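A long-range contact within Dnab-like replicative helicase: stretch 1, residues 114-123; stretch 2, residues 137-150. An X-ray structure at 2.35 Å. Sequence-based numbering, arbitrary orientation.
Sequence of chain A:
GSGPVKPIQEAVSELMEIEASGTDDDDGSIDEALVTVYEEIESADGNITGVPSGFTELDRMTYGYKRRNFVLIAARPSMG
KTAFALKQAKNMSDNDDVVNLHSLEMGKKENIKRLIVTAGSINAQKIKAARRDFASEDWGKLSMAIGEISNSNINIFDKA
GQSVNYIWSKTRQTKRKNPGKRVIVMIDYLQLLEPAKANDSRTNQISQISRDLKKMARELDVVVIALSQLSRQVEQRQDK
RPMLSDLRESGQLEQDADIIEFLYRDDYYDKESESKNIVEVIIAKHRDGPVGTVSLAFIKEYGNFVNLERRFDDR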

# COMPACT_ATOMS: atom_id res chain seq x y z
N ARG A 114 -7.67 13.77 -0.33
CA ARG A 114 -6.86 13.20 0.75
C ARG A 114 -5.37 13.48 0.57
O ARG A 114 -4.66 13.82 1.53
N LEU A 115 -4.89 13.32 -0.66
CA LEU A 115 -3.49 13.61 -0.99
C LEU A 115 -3.12 15.06 -0.67
O LEU A 115 -2.07 15.31 -0.08
N ILE A 116 -3.98 16.00 -1.08
CA ILE A 116 -3.85 17.42 -0.74
C ILE A 116 -3.84 17.66 0.78
O ILE A 116 -2.90 18.24 1.32
N VAL A 117 -4.89 17.21 1.45
CA VAL A 117 -4.99 17.32 2.90
C VAL A 117 -3.72 16.86 3.61
O VAL A 117 -3.21 17.56 4.49
N THR A 118 -3.19 15.70 3.22
CA THR A 118 -1.97 15.16 3.84
C THR A 118 -0.71 15.97 3.51
O THR A 118 0.10 16.26 4.41
N ALA A 119 -0.54 16.33 2.24
CA ALA A 119 0.67 17.03 1.79
C ALA A 119 0.80 18.42 2.42
O ALA A 119 1.85 18.75 2.98
N GLY A 120 -0.27 19.21 2.35
CA GLY A 120 -0.24 20.59 2.81
C GLY A 120 -0.55 20.84 4.27
O GLY A 120 -0.61 22.00 4.69
N SER A 121 -0.74 19.78 5.05
CA SER A 121 -1.24 19.90 6.43
C SER A 121 -2.45 20.84 6.52
O SER A 121 -2.47 21.79 7.31
N ILE A 122 -3.46 20.57 5.69
CA ILE A 122 -4.72 21.29 5.76
C ILE A 122 -5.75 20.40 6.47
O ILE A 122 -5.63 19.18 6.46
N ASN A 123 -6.75 21.02 7.10
CA ASN A 123 -7.80 20.30 7.79
C ASN A 123 -8.95 19.90 6.85
O ASN A 123 -9.41 20.72 6.04
N GLU A 137 -5.24 31.80 6.01
CA GLU A 137 -4.18 31.90 5.01
C GLU A 137 -3.59 30.51 4.75
O GLU A 137 -2.38 30.28 4.89
N ASP A 138 -4.49 29.59 4.39
CA ASP A 138 -4.19 28.20 4.07
C ASP A 138 -4.08 28.02 2.55
O ASP A 138 -3.86 26.90 2.08
N TRP A 139 -4.24 29.11 1.80
CA TRP A 139 -4.26 29.04 0.33
C TRP A 139 -2.87 28.86 -0.27
O TRP A 139 -2.73 28.38 -1.39
N GLY A 140 -1.86 29.27 0.50
CA GLY A 140 -0.46 29.04 0.13
C GLY A 140 -0.12 27.57 0.27
O GLY A 140 0.57 27.00 -0.58
N LYS A 141 -0.62 26.97 1.35
CA LYS A 141 -0.58 25.52 1.55
C LYS A 141 -1.26 24.77 0.40
O LYS A 141 -0.66 23.87 -0.19
N LEU A 142 -2.50 25.15 0.08
CA LEU A 142 -3.29 24.48 -0.96
C LEU A 142 -2.61 24.48 -2.32
O LEU A 142 -2.66 23.48 -3.04
N SER A 143 -1.99 25.61 -2.67
CA SER A 143 -1.28 25.76 -3.94
C SER A 143 0.07 25.04 -3.91
O SER A 143 0.52 24.52 -4.93
N MET A 144 0.70 25.03 -2.73
CA MET A 144 1.90 24.22 -2.48
C MET A 144 1.55 22.74 -2.64
O MET A 144 2.23 22.01 -3.36
N ALA A 145 0.46 22.32 -1.97
CA ALA A 145 -0.06 20.96 -2.03
C ALA A 145 -0.51 20.54 -3.43
O ALA A 145 -0.20 19.44 -3.87
N ILE A 146 -1.23 21.41 -4.14
CA ILE A 146 -1.64 21.10 -5.51
C ILE A 146 -0.45 21.04 -6.45
O ILE A 146 -0.47 20.32 -7.46
N GLY A 147 0.60 21.77 -6.10
CA GLY A 147 1.84 21.79 -6.88
C GLY A 147 2.53 20.46 -6.78
O GLY A 147 2.99 19.92 -7.78
N GLU A 148 2.57 19.92 -5.57
CA GLU A 148 3.22 18.64 -5.32
C GLU A 148 2.52 17.43 -5.94
O GLU A 148 3.19 16.54 -6.48
N ILE A 149 1.18 17.43 -5.89
CA ILE A 149 0.36 16.37 -6.48
C ILE A 149 0.43 16.42 -8.01
O ILE A 149 0.45 15.37 -8.68
N SER A 150 0.46 17.64 -8.56
CA SER A 150 0.58 17.87 -10.01
C SER A 150 1.91 17.40 -10.58
O SER A 150 1.98 16.93 -11.71

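The shortest CA-CA distance in this contact involves a residue with no side chain: Gly120 CA lies 4.9 Å from Ala145 CA. The example illustrates a general principle, that two helices pack closely where small residues meet and larger side chains fill the space around them. A CB placed ideally on Gly120 would sit 3.1 Å from Ala145 CB and 3.3 Å from Lys141 O, so the fit depends on its absence. Ala145, pointing toward the first stretch, brings its CB to 3.8 Å from Gly120 N and to 4.3 Å from the CB of Ala119, which also points across.

The helix axes run at 120° to each other and come within 8.7 Å, and branched side chains extend the contact. Ile149 (chi1 m, chi2 m) points toward the first helix and places its CD1 3.6 Å from Leu115 CB and 4.4 Å from Ala119 CB. Ile116 (m, t) leaves its backbone sideways yet packs broadly: its CG2 is 4.0 Å from Ala145 CB, its CD1 4.0 Å from Ile146 CG1, and its CG1 4.2 Å from Ile149 CG1. Beyond the helix, Ile122 (m, t) also starts sideways, but its end comes nearer, with CD1 4.0 Å from Leu142 CB.

The single hydrogen bond across the stretches is made at the turn that follows the first helix. At Ser121 the chain adopts positive phi in a Schellman motif. Lys141, nearly extended (m, t, t, t), passes its CD 3.3 Å from Gly120 O and donates from NZ to Ser121 O at 3.2 Å. Met144 starts sideways (chi1 t, chi2 -98°, chi3 m), but its end comes nearer, with CE 4.0 Å from Gly120 CA. The remaining side-chain contacts are predominantly apolar, and the lysine reaches a backbone carbonyl rather than a polar side chain.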

# COMPACT_ATOMS: atom_id res chain seq x y z
CB ARG A 114 -7.06 11.69 0.85
CG ARG A 114 -8.36 11.24 1.39
CD ARG A 114 -8.35 9.74 1.36
NE ARG A 114 -9.52 9.16 1.98
CZ ARG A 114 -9.51 8.45 3.11
NH1 ARG A 114 -8.36 8.21 3.75
NH2 ARG A 114 -10.66 7.97 3.58
CB LEU A 115 -3.21 13.28 -2.46
CG LEU A 115 -3.12 11.79 -2.82
CD1 LEU A 115 -3.00 11.61 -4.33
CD2 LEU A 115 -1.96 11.10 -2.09
CB ILE A 116 -4.96 18.26 -1.40
CG1 ILE A 116 -4.72 18.38 -2.91
CG2 ILE A 116 -5.05 19.66 -0.77
CD1 ILE A 116 -5.98 18.65 -3.72
CB VAL A 117 -6.24 16.55 3.43
CG1 VAL A 117 -6.15 16.30 4.93
CG2 VAL A 117 -7.51 17.31 3.08
CB THR A 118 -1.74 13.66 3.50
OG1 THR A 118 -2.97 12.94 3.63
CG2 THR A 118 -0.70 13.07 4.44
CB ALA A 119 0.70 17.13 0.26
CB SER A 121 -0.14 20.32 7.41
OG SER A 121 0.39 19.20 8.10
CB ILE A 122 -5.21 21.71 4.36
CG1 ILE A 122 -4.05 22.27 3.53
CG2 ILE A 122 -6.34 22.74 4.49
CD1 ILE A 122 -4.42 22.69 2.12
CB ASN A 123 -8.31 21.12 8.98
CG ASN A 123 -9.34 20.39 9.80
OD1 ASN A 123 -10.54 20.66 9.69
ND2 ASN A 123 -8.89 19.44 10.62
CB GLU A 137 -3.11 32.91 5.45
CG GLU A 137 -3.56 34.38 5.36
CD GLU A 137 -4.68 34.75 6.34
OE1 GLU A 137 -4.73 34.19 7.46
OE2 GLU A 137 -5.52 35.61 5.99
CB ASP A 138 -5.31 27.29 4.58
CG ASP A 138 -5.60 27.47 6.05
OD1 ASP A 138 -4.73 27.15 6.89
OD2 ASP A 138 -6.73 27.90 6.38
CB TRP A 139 -4.95 30.27 -0.26
CG TRP A 139 -6.36 30.41 0.21
CD1 TRP A 139 -6.79 31.03 1.34
CD2 TRP A 139 -7.53 29.92 -0.45
NE1 TRP A 139 -8.15 30.95 1.44
CE2 TRP A 139 -8.64 30.28 0.35
CE3 TRP A 139 -7.76 29.20 -1.63
CZ2 TRP A 139 -9.95 29.95 0.01
CZ3 TRP A 139 -9.07 28.87 -1.98
CH2 TRP A 139 -10.15 29.25 -1.16
CB LYS A 141 -1.26 25.15 2.88
CG LYS A 141 -0.44 25.41 4.12
CD LYS A 141 -1.29 25.20 5.35
CE LYS A 141 -0.45 25.16 6.60
NZ LYS A 141 -1.24 24.66 7.76
CB LEU A 142 -4.70 25.09 -1.06
CG LEU A 142 -5.58 24.66 -2.25
CD1 LEU A 142 -6.96 24.28 -1.79
CD2 LEU A 142 -5.64 25.73 -3.34
CB SER A 143 -1.10 27.25 -4.27
OG SER A 143 -0.43 27.41 -5.51
CB MET A 144 2.46 24.51 -1.08
CG MET A 144 3.72 23.72 -0.67
SD MET A 144 3.42 22.24 0.36
CE MET A 144 2.78 22.96 1.87
CB ALA A 145 -1.21 20.77 -1.03
CB ILE A 146 -2.73 22.06 -6.03
CG1 ILE A 146 -4.07 21.73 -5.35
CG2 ILE A 146 -2.86 21.99 -7.57
CD1 ILE A 146 -5.17 22.73 -5.60
CB GLU A 148 3.43 18.42 -3.82
CG GLU A 148 4.63 19.17 -3.32
CD GLU A 148 5.34 18.43 -2.22
OE1 GLU A 148 4.90 18.58 -1.06
OE2 GLU A 148 6.33 17.72 -2.51
CB ILE A 149 -1.13 16.43 -6.00
CG1 ILE A 149 -1.24 16.63 -4.49
CG2 ILE A 149 -1.92 15.19 -6.43
CD1 ILE A 149 -0.65 15.52 -3.66
CB SER A 150 0.41 19.36 -10.32
OG SER A 150 0.25 19.56 -11.71